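Local coordinates for hypothetical protein PH1320 (Pyrococcus horikoshii, PDB 2E87) that is of unknown cellular function but binds GDP through an Obg-type G domain and is probably a GTP-binding protein of the NOG1 family, at residues R7-L12 with E66-L71; V11-E16 with R146-N151; N60-L65 with W100-I105. All coordinates share one frame; numbering follows the deposited sequence.

All three contacts lie in the helical N-terminal region that the protein shares with the NOG1 family, away from the GDP site, and their centres are about 12 Å from one another. Contacts 1 and 2 share Val11 and Leu12 in the loop before helix 14-30: its first part passes the end of helix 38-67, its second part lies on helix 144-156. Contact 3 joins helices 38-67 and 88-117. Along the chain contact 3 is nested inside the span closed by contact 2, whereas the segments of contacts 1 and 3 alternate. Val11 touches Val64, and Leu147 touches Leu61, so the three contacts adjoin within the bundle, with the N-terminal loop packed against helices 38-67 and 144-156.

Contact 1: R7-L12 with E66-L71; sequences RMPTVL and ERTPGL. With SO4 (sulfate ion), chain B.
Arg7 and Arg67 cross at about a right angle where the loop before helix 14-30 passes the C-terminal part of helix 38-67. Arg67 is stretched from CG to NE, whereas Arg7 bends at chi2 and chi3 (chi3 -61°). That bend lays one face of the Arg7 guanidinium over the Arg67 chain, with Arg7 NH2 3.7 Å from Arg67 CG, off centre toward the rim. Arg67 CB also packs on the loop, 3.6 Å from Arg7 O and 3.8 Å from Pro9 CD. Selenomethionine Met8 sends CG anti to the backbone N (chi1 -178°), and this CG lies 3.4 Å from Thr68 OG1. The two side chains cross obliquely, with Met8 SE 3.9 Å from Thr68 CG2; the Met8 side chain, whose end turns away, also touches Leu157. Thr68 OG1 is hydrogen-bonded to Val64 O, four residues earlier in helix 38-67. Leu71 N makes a weak hydrogen bond to a sulfate, probably from the crystallisation liquor, that Ser72 and His92 also hold. No hydrogen bond joins the two segments: the contact rests on van der Waals packing, and the like charges, Arg7 NH1 4.1 Å from Arg67 NE with Lys63 also near Arg67, probably repel somewhat.

Contact 2: V11-E16 with R146-N151; sequences VLTADE and RLRYLN
A capping box opens helix 14-30 just where the N-terminal loop lies against helix 144-156 of the helical bundle. Val11 buries most surface here, then Leu147, with Thr13 and Arg148 equal behind them. Val11 points at the helix with CG1 anti to its backbone N (chi1 174°), and CG1 meets Leu147 CD2 at 3.4 Å, the two side chains crossing at about a right angle. The other branch, CG2, turns to Leu150 CB and also touches Val64 of helix 38-67. Leu147 divides its two methyls between neighbours: CD2 takes Val11, while CD1 lies 3.4 Å from Leu12 O and also packs near Ala14 N. Leu147 touches Leu61 as well, so both side chains also reach helix 38-67.

Thr13 is the N-cap. Its OG1 sits in the crowded position between backbone N and carbonyl carbon (chi1 66°), from which it accepts a weak bond from Glu16 N. In return Thr13 N donates to Glu16 OE1 at 2.8 Å, nearly straight at 169°. The same rotamer leaves CG2 to lie over one face of the Arg148 guanidinium, 3.6 Å from Arg148 NH2. Arg148 reaches there on a chain extended from CG to NE, and its NE is held in a salt bridge with Asp144, whose carboxylate also accepts from Ala14 N. A water accepts from both Arg148 NH2 and Asp15 N, bridging the helices. At the other end of the contact, Val11 N donates to Asn151 OD1 over 3.0 Å, meeting it from above the carbonyl plane.

Contact 3: N60-L65 with W100-I105; sequences NLRKVL and WAIRII
Helices 38-67 and 88-117 run roughly antiparallel where residues 60-65 pass 100-105, their local axes 10.0 Å apart at closest approach and crossing at -145°, with Leu61 and Ile102 the pair with the closest CA atoms. Ile102 carries the contact, burying far more surface than any other residue. Its CG1 stands beside the backbone N, anti to the carbonyl carbon (chi1 -68°), and chi2 of 178° extends the chain, so that CD1 reaches straight to the facing helix. There the methyl sits between three residues: it lies 3.6 Å from Arg62 N, 3.6 Å from Leu65 CD1 and 3.9 Å from Leu61 CB. The approaches differ. Leu65 comes tip to tip, methyl against methyl, whereas Leu61 slides past Ile102 in the opposite direction, its CB 3.8 Å from Ile102 CG1. Further along the Leu61 chain, CD1 continues to Ala101 CB at 4.2 Å, a looser touch, methyl to methyl.

Arg62 flanks the apolar patch. Its CG is anti to the backbone N; the Arg62 side chain crosses Ile102 at about a right angle, and its bend at chi3 brings NH2 to 3.7 Å from Ile102 CG2. The other terminal nitrogen, NH1, has a long and weak ion pair with Asp59. No hydrogen bond links residues 60-65 and 100-105, and the contact is largely apolar, with Arg62 at its margin.

Around it the bundle closes on several sides. Ile98, earlier in helix 88-117, touches Leu61, Val64 and Leu65; Ile105 continues the packing to Val57 and Arg58 of helix 38-67; and helix 122-142 brings Leu140 against Leu61 and Val139 against Ala101.

Contact 1: R7-L12 with E66-L71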
loop_
_atom_site.group_PDB
_atom_site.type_symbol
_atom_site.label_atom_id
_atom_site.label_comp_id
_atom_site.label_asym_id
_atom_site.label_seq_id
_atom_site.Cartn_x
_atom_site.Cartn_y
_atom_site.Cartn_z
ATOM N N ARG A 7 -7.458 -7.404 -4.684
ATOM C CA ARG A 7 -8.327 -8.522 -4.329
ATOM C C ARG A 7 -9.361 -8.168 -3.256
ATOM O O ARG A 7 -10.304 -8.929 -3.024
ATOM C CB ARG A 7 -7.484 -9.701 -3.824
ATOM C CG ARG A 7 -6.848 -10.564 -4.910
ATOM C CD ARG A 7 -7.550 -11.921 -4.991
ATOM N NE ARG A 7 -7.444 -12.678 -3.738
ATOM C CZ ARG A 7 -8.213 -13.717 -3.420
ATOM N NH1 ARG A 7 -9.156 -14.136 -4.261
ATOM N NH2 ARG A 7 -8.039 -14.338 -2.258
HETATM N N MSE A 8 -9.178 -7.035 -2.582
HETATM C CA MSE A 8 -10.125 -6.644 -1.542
HETATM C C MSE A 8 -11.502 -6.396 -2.177
HETATM O O MSE A 8 -11.682 -5.514 -3.013
HETATM C CB MSE A 8 -9.630 -5.400 -0.792
HETATM C CG MSE A 8 -10.550 -4.958 0.343
HETATM SE SE MSE A 8 -9.938 -3.371 1.307
HETATM C CE MSE A 8 -9.184 -2.401 -0.168
ATOM N N PRO A 9 -12.489 -7.184 -1.771
ATOM C CA PRO A 9 -13.864 -7.116 -2.256
ATOM C C PRO A 9 -14.649 -5.904 -1.783
ATOM O O PRO A 9 -14.304 -5.247 -0.799
ATOM C CB PRO A 9 -14.463 -8.402 -1.725
ATOM C CG PRO A 9 -13.834 -8.477 -0.359
ATOM C CD PRO A 9 -12.381 -8.092 -0.613
ATOM N N THR A 10 -15.709 -5.597 -2.509
ATOM C CA THR A 10 -16.558 -4.496 -2.127
ATOM C C THR A 10 -17.270 -4.990 -0.864
ATOM O O THR A 10 -17.754 -6.121 -0.812
ATOM C CB THR A 10 -17.557 -4.183 -3.251
ATOM O OG1 THR A 10 -16.857 -3.573 -4.343
ATOM C CG2 THR A 10 -18.642 -3.245 -2.760
ATOM N N VAL A 11 -17.290 -4.154 0.162
ATOM C CA VAL A 11 -17.923 -4.497 1.428
ATOM C C VAL A 11 -19.387 -4.088 1.409
ATOM O O VAL A 11 -19.704 -2.934 1.143
ATOM C CB VAL A 11 -17.243 -3.765 2.598
ATOM C CG1 VAL A 11 -17.992 -4.020 3.864
ATOM C CG2 VAL A 11 -15.810 -4.221 2.736
ATOM N N LEU A 12 -20.276 -5.037 1.674
ATOM C CA LEU A 12 -21.702 -4.742 1.719
ATOM C C LEU A 12 -22.040 -3.916 2.971
ATOM O O LEU A 12 -21.401 -4.068 4.005
ATOM C CB LEU A 12 -22.511 -6.039 1.746
ATOM C CG LEU A 12 -22.577 -6.899 0.477
ATOM C CD1 LEU A 12 -23.759 -7.872 0.590
ATOM C CD2 LEU A 12 -22.775 -6.030 -0.742
ATOM N N GLU A 66 -10.518 -12.436 4.754
ATOM C CA GLU A 66 -9.626 -13.344 4.039
ATOM C C GLU A 66 -8.950 -12.746 2.815
ATOM O O GLU A 66 -7.766 -12.972 2.591
ATOM C CB GLU A 66 -10.373 -14.630 3.643
ATOM C CG GLU A 66 -10.989 -15.378 4.837
ATOM C CD GLU A 66 -11.785 -16.625 4.445
ATOM O OE1 GLU A 66 -12.350 -16.662 3.326
ATOM O OE2 GLU A 66 -11.862 -17.560 5.276
ATOM N N ARG A 67 -9.685 -11.965 2.038
ATOM C CA ARG A 67 -9.127 -11.389 0.823
ATOM C C ARG A 67 -8.385 -10.068 0.965
ATOM O O ARG A 67 -7.854 -9.546 -0.013
ATOM C CB ARG A 67 -10.222 -11.238 -0.224
ATOM C CG ARG A 67 -10.887 -12.551 -0.600
ATOM C CD ARG A 67 -11.810 -12.330 -1.774
ATOM N NE ARG A 67 -12.605 -13.506 -2.100
ATOM C CZ ARG A 67 -13.623 -13.482 -2.952
ATOM N NH1 ARG A 67 -13.955 -12.343 -3.547
ATOM N NH2 ARG A 67 -14.314 -14.587 -3.203
ATOM N N THR A 68 -8.356 -9.514 2.167
ATOM C CA THR A 68 -7.649 -8.266 2.373
ATOM C C THR A 68 -6.349 -8.658 3.044
ATOM O O THR A 68 -6.352 -9.350 4.048
ATOM C CB THR A 68 -8.435 -7.303 3.291
ATOM O OG1 THR A 68 -9.790 -7.214 2.837
ATOM C CG2 THR A 68 -7.809 -5.920 3.272
ATOM N N PRO A 69 -5.214 -8.229 2.490
ATOM C CA PRO A 69 -3.939 -8.592 3.107
ATOM C C PRO A 69 -3.776 -7.997 4.505
ATOM O O PRO A 69 -4.207 -6.869 4.763
ATOM C CB PRO A 69 -2.929 -8.016 2.130
ATOM C CG PRO A 69 -3.595 -6.725 1.735
ATOM C CD PRO A 69 -5.014 -7.208 1.446
ATOM N N GLY A 70 -3.178 -8.764 5.411
ATOM C CA GLY A 70 -2.933 -8.230 6.737
ATOM C C GLY A 70 -1.857 -7.174 6.536
ATOM O O GLY A 70 -0.876 -7.414 5.830
ATOM N N LEU A 71 -2.030 -6.002 7.123
ATOM C CA LEU A 71 -1.050 -4.945 6.943
ATOM C C LEU A 71 0.376 -5.369 7.332
ATOM O O LEU A 71 1.338 -4.963 6.688
ATOM C CB LEU A 71 -1.468 -3.696 7.729
ATOM C CG LEU A 71 -2.870 -3.115 7.463
ATOM C CD1 LEU A 71 -2.984 -1.773 8.183
ATOM C CD2 LEU A 71 -3.122 -2.914 5.975
HETATM S S SO4 B . -2.284 -7.837 10.221
HETATM O O1 SO4 B . -1.703 -8.846 9.235
HETATM O O2 SO4 B . -3.324 -6.903 9.562
HETATM O O3 SO4 B . -2.987 -8.688 11.289
HETATM O O4 SO4 B . -1.166 -6.961 10.739
#

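Contact 2: V11-E16 with R146-N151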
loop_
_atom_site.group_PDB
_atom_site.type_symbol
_atom_site.label_atom_id
_atom_site.label_comp_id
_atom_site.label_asym_id
_atom_site.label_seq_id
_atom_site.Cartn_x
_atom_site.Cartn_y
_atom_site.Cartn_z
ATOM N N VAL A 11 -17.290 -4.154 0.162
ATOM C CA VAL A 11 -17.923 -4.497 1.428
ATOM C C VAL A 11 -19.387 -4.088 1.409
ATOM O O VAL A 11 -19.704 -2.934 1.143
ATOM C CB VAL A 11 -17.243 -3.765 2.598
ATOM C CG1 VAL A 11 -17.992 -4.020 3.864
ATOM C CG2 VAL A 11 -15.810 -4.221 2.736
ATOM N N LEU A 12 -20.276 -5.037 1.674
ATOM C CA LEU A 12 -21.702 -4.742 1.719
ATOM C C LEU A 12 -22.040 -3.916 2.971
ATOM O O LEU A 12 -21.401 -4.068 4.005
ATOM C CB LEU A 12 -22.511 -6.039 1.746
ATOM C CG LEU A 12 -22.577 -6.899 0.477
ATOM C CD1 LEU A 12 -23.759 -7.872 0.590
ATOM C CD2 LEU A 12 -22.775 -6.030 -0.742
ATOM N N THR A 13 -23.028 -3.031 2.877
ATOM C CA THR A 13 -23.428 -2.235 4.041
ATOM C C THR A 13 -24.275 -3.108 4.972
ATOM O O THR A 13 -24.776 -4.164 4.568
ATOM C CB THR A 13 -24.268 -0.980 3.647
ATOM O OG1 THR A 13 -25.523 -1.386 3.083
ATOM C CG2 THR A 13 -23.524 -0.138 2.630
ATOM N N ALA A 14 -24.427 -2.679 6.222
ATOM C CA ALA A 14 -25.222 -3.454 7.169
ATOM C C ALA A 14 -26.595 -3.812 6.558
ATOM O O ALA A 14 -27.019 -4.965 6.601
ATOM C CB ALA A 14 -25.393 -2.671 8.469
ATOM N N ASP A 15 -27.273 -2.831 5.978
ATOM C CA ASP A 15 -28.578 -3.079 5.372
ATOM C C ASP A 15 -28.554 -4.093 4.235
ATOM O O ASP A 15 -29.420 -4.971 4.154
ATOM C CB ASP A 15 -29.189 -1.782 4.846
ATOM C CG ASP A 15 -29.566 -0.822 5.952
ATOM O OD1 ASP A 15 -29.879 -1.296 7.069
ATOM O OD2 ASP A 15 -29.565 0.404 5.691
ATOM N N GLU A 16 -27.564 -3.975 3.357
ATOM C CA GLU A 16 -27.465 -4.896 2.226
ATOM C C GLU A 16 -27.205 -6.310 2.722
ATOM O O GLU A 16 -27.717 -7.264 2.156
ATOM C CB GLU A 16 -26.344 -4.460 1.257
ATOM C CG GLU A 16 -26.484 -3.028 0.755
ATOM C CD GLU A 16 -25.253 -2.513 -0.011
ATOM O OE1 GLU A 16 -24.109 -2.905 0.326
ATOM O OE2 GLU A 16 -25.435 -1.691 -0.943
ATOM N N ARG A 146 -18.122 1.142 10.230
ATOM C CA ARG A 146 -16.856 0.485 9.908
ATOM C C ARG A 146 -16.909 -0.143 8.503
ATOM O O ARG A 146 -15.948 -0.070 7.753
ATOM C CB ARG A 146 -16.521 -0.603 10.931
ATOM C CG ARG A 146 -16.078 -0.125 12.297
ATOM C CD ARG A 146 -15.646 -1.341 13.110
ATOM N NE ARG A 146 -15.419 -1.088 14.528
ATOM C CZ ARG A 146 -16.357 -0.695 15.380
ATOM N NH1 ARG A 146 -17.603 -0.499 14.966
ATOM N NH2 ARG A 146 -16.049 -0.508 16.655
ATOM N N LEU A 147 -18.027 -0.751 8.142
ATOM C CA LEU A 147 -18.126 -1.359 6.822
ATOM C C LEU A 147 -18.075 -0.272 5.756
ATOM O O LEU A 147 -17.400 -0.404 4.736
ATOM C CB LEU A 147 -19.425 -2.136 6.679
ATOM C CG LEU A 147 -19.612 -3.369 7.560
ATOM C CD1 LEU A 147 -21.050 -3.854 7.390
ATOM C CD2 LEU A 147 -18.601 -4.469 7.194
ATOM N N ARG A 148 -18.794 0.811 6.001
ATOM C CA ARG A 148 -18.823 1.904 5.057
ATOM C C ARG A 148 -17.420 2.483 4.892
ATOM O O ARG A 148 -16.987 2.756 3.781
ATOM C CB ARG A 148 -19.833 2.941 5.525
ATOM C CG ARG A 148 -21.253 2.481 5.248
ATOM C CD ARG A 148 -22.301 3.283 5.991
ATOM N NE ARG A 148 -23.629 2.825 5.606
ATOM C CZ ARG A 148 -24.185 3.074 4.427
ATOM N NH1 ARG A 148 -23.536 3.795 3.521
ATOM N NH2 ARG A 148 -25.362 2.561 4.135
ATOM N N TYR A 149 -16.706 2.645 5.998
ATOM C CA TYR A 149 -15.341 3.146 5.933
ATOM C C TYR A 149 -14.448 2.171 5.145
ATOM O O TYR A 149 -13.650 2.601 4.319
ATOM C CB TYR A 149 -14.767 3.339 7.333
ATOM C CG TYR A 149 -13.251 3.285 7.384
ATOM C CD1 TYR A 149 -12.474 4.384 7.013
ATOM C CD2 TYR A 149 -12.588 2.108 7.780
ATOM C CE1 TYR A 149 -11.066 4.319 7.034
ATOM C CE2 TYR A 149 -11.190 2.032 7.802
ATOM C CZ TYR A 149 -10.435 3.137 7.426
ATOM O OH TYR A 149 -9.064 3.041 7.424
ATOM N N LEU A 150 -14.571 0.872 5.396
ATOM C CA LEU A 150 -13.736 -0.098 4.683
ATOM C C LEU A 150 -13.965 -0.040 3.177
ATOM O O LEU A 150 -13.055 -0.283 2.389
ATOM C CB LEU A 150 -14.001 -1.523 5.185
ATOM C CG LEU A 150 -13.363 -1.819 6.534
ATOM C CD1 LEU A 150 -13.871 -3.134 7.064
ATOM C CD2 LEU A 150 -11.842 -1.841 6.391
ATOM N N ASN A 151 -15.174 0.313 2.774
ATOM C CA ASN A 151 -15.455 0.371 1.359
ATOM C C ASN A 151 -14.808 1.584 0.709
ATOM O O ASN A 151 -14.415 1.528 -0.464
ATOM C CB ASN A 151 -16.955 0.359 1.133
ATOM C CG ASN A 151 -17.333 -0.382 -0.115
ATOM O OD1 ASN A 151 -16.659 -1.332 -0.512
ATOM N ND2 ASN A 151 -18.423 0.029 -0.736
HETATM O O HOH W 1 -26.386 0.118 6.027
#

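Contact 3: N60-L65 with W100-I105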
loop_
_atom_site.group_PDB
_atom_site.type_symbol
_atom_site.label_atom_id
_atom_site.label_comp_id
_atom_site.label_asym_id
_atom_site.label_seq_id
_atom_site.Cartn_x
_atom_site.Cartn_y
_atom_site.Cartn_z
ATOM N N ASN A 60 -20.146 -13.666 3.995
ATOM C CA ASN A 60 -19.788 -12.416 3.332
ATOM C C ASN A 60 -18.744 -11.647 4.152
ATOM O O ASN A 60 -17.720 -11.215 3.614
ATOM C CB ASN A 60 -21.030 -11.553 3.067
ATOM C CG ASN A 60 -21.881 -12.079 1.889
ATOM O OD1 ASN A 60 -21.668 -11.711 0.733
ATOM N ND2 ASN A 60 -22.836 -12.957 2.192
ATOM N N LEU A 61 -18.968 -11.508 5.457
ATOM C CA LEU A 61 -17.999 -10.787 6.268
ATOM C C LEU A 61 -16.623 -11.454 6.253
ATOM O O LEU A 61 -15.609 -10.783 6.069
ATOM C CB LEU A 61 -18.492 -10.655 7.707
ATOM C CG LEU A 61 -19.734 -9.782 7.898
ATOM C CD1 LEU A 61 -20.166 -9.919 9.334
ATOM C CD2 LEU A 61 -19.450 -8.304 7.540
ATOM N N ARG A 62 -16.592 -12.772 6.435
ATOM C CA ARG A 62 -15.341 -13.510 6.463
ATOM C C ARG A 62 -14.541 -13.355 5.177
ATOM O O ARG A 62 -13.310 -13.437 5.197
ATOM C CB ARG A 62 -15.612 -14.988 6.724
ATOM C CG ARG A 62 -14.368 -15.801 7.001
ATOM C CD ARG A 62 -14.729 -17.237 7.330
ATOM N NE ARG A 62 -15.107 -17.409 8.735
ATOM C CZ ARG A 62 -16.306 -17.806 9.152
ATOM N NH1 ARG A 62 -17.261 -18.072 8.263
ATOM N NH2 ARG A 62 -16.541 -17.957 10.456
ATOM N N LYS A 63 -15.241 -13.142 4.064
ATOM C CA LYS A 63 -14.600 -12.955 2.766
ATOM C C LYS A 63 -13.750 -11.693 2.790
ATOM O O LYS A 63 -12.714 -11.625 2.131
ATOM C CB LYS A 63 -15.656 -12.840 1.654
ATOM C CG LYS A 63 -15.112 -12.292 0.335
ATOM C CD LYS A 63 -16.198 -12.080 -0.739
ATOM C CE LYS A 63 -16.603 -13.378 -1.448
ATOM N NZ LYS A 63 -17.530 -13.150 -2.614
ATOM N N VAL A 64 -14.199 -10.687 3.539
ATOM C CA VAL A 64 -13.472 -9.420 3.669
ATOM C C VAL A 64 -12.154 -9.613 4.425
ATOM O O VAL A 64 -11.110 -9.076 4.044
ATOM C CB VAL A 64 -14.300 -8.373 4.449
ATOM C CG1 VAL A 64 -13.536 -7.085 4.534
ATOM C CG2 VAL A 64 -15.646 -8.150 3.777
ATOM N N LEU A 65 -12.216 -10.371 5.510
ATOM C CA LEU A 65 -11.036 -10.637 6.320
ATOM C C LEU A 65 -10.027 -11.515 5.582
ATOM O O LEU A 65 -8.818 -11.356 5.758
ATOM C CB LEU A 65 -11.417 -11.342 7.621
ATOM C CG LEU A 65 -12.418 -10.694 8.570
ATOM C CD1 LEU A 65 -12.660 -11.618 9.753
ATOM C CD2 LEU A 65 -11.879 -9.345 9.033
ATOM N N TRP A 100 -15.216 -9.311 15.167
ATOM C CA TRP A 100 -16.059 -9.315 16.342
ATOM C C TRP A 100 -17.491 -9.712 15.948
ATOM O O TRP A 100 -18.102 -10.558 16.592
ATOM C CB TRP A 100 -16.051 -7.924 16.991
ATOM C CG TRP A 100 -17.098 -7.763 18.059
ATOM C CD1 TRP A 100 -17.030 -8.203 19.348
ATOM C CD2 TRP A 100 -18.410 -7.201 17.896
ATOM N NE1 TRP A 100 -18.220 -7.954 19.999
ATOM C CE2 TRP A 100 -19.084 -7.344 19.128
ATOM C CE3 TRP A 100 -19.081 -6.597 16.826
ATOM C CZ2 TRP A 100 -20.397 -6.907 19.321
ATOM C CZ3 TRP A 100 -20.395 -6.161 17.017
ATOM C CH2 TRP A 100 -21.036 -6.323 18.257
ATOM N N ALA A 101 -18.016 -9.113 14.883
ATOM C CA ALA A 101 -19.377 -9.391 14.430
ATOM C C ALA A 101 -19.553 -10.864 14.046
ATOM O O ALA A 101 -20.567 -11.490 14.383
ATOM C CB ALA A 101 -19.727 -8.485 13.248
ATOM N N ILE A 102 -18.558 -11.416 13.353
ATOM C CA ILE A 102 -18.597 -12.811 12.936
ATOM C C ILE A 102 -18.684 -13.704 14.158
ATOM O O ILE A 102 -19.444 -14.672 14.191
ATOM C CB ILE A 102 -17.334 -13.190 12.146
ATOM C CG1 ILE A 102 -17.335 -12.466 10.808
ATOM C CG2 ILE A 102 -17.272 -14.688 11.944
ATOM C CD1 ILE A 102 -16.124 -12.731 9.964
ATOM N N ARG A 103 -17.911 -13.352 15.175
ATOM C CA ARG A 103 -17.863 -14.130 16.407
ATOM C C ARG A 103 -19.174 -14.096 17.195
ATOM O O ARG A 103 -19.674 -15.136 17.603
ATOM C CB ARG A 103 -16.692 -13.641 17.274
ATOM C CG ARG A 103 -15.848 -14.736 17.917
ATOM C CD ARG A 103 -14.338 -14.476 17.756
ATOM N NE ARG A 103 -13.957 -13.086 18.005
ATOM C CZ ARG A 103 -14.241 -12.402 19.113
ATOM N NH1 ARG A 103 -14.919 -12.975 20.101
ATOM N NH2 ARG A 103 -13.857 -11.131 19.230
ATOM N N ILE A 104 -19.739 -12.916 17.408
ATOM C CA ILE A 104 -20.988 -12.815 18.155
ATOM C C ILE A 104 -22.158 -13.492 17.429
ATOM O O ILE A 104 -23.055 -14.054 18.061
ATOM C CB ILE A 104 -21.379 -11.360 18.380
ATOM C CG1 ILE A 104 -20.131 -10.526 18.636
ATOM C CG2 ILE A 104 -22.326 -11.267 19.556
ATOM C CD1 ILE A 104 -19.230 -11.088 19.733
ATOM N N ILE A 105 -22.152 -13.424 16.101
ATOM C CA ILE A 105 -23.226 -14.023 15.318
ATOM C C ILE A 105 -23.195 -15.542 15.386
ATOM O O ILE A 105 -24.242 -16.192 15.423
ATOM C CB ILE A 105 -23.161 -13.538 13.860
ATOM C CG1 ILE A 105 -23.671 -12.095 13.808
ATOM C CG2 ILE A 105 -23.971 -14.440 12.952
ATOM C CD1 ILE A 105 -23.434 -11.421 12.494
#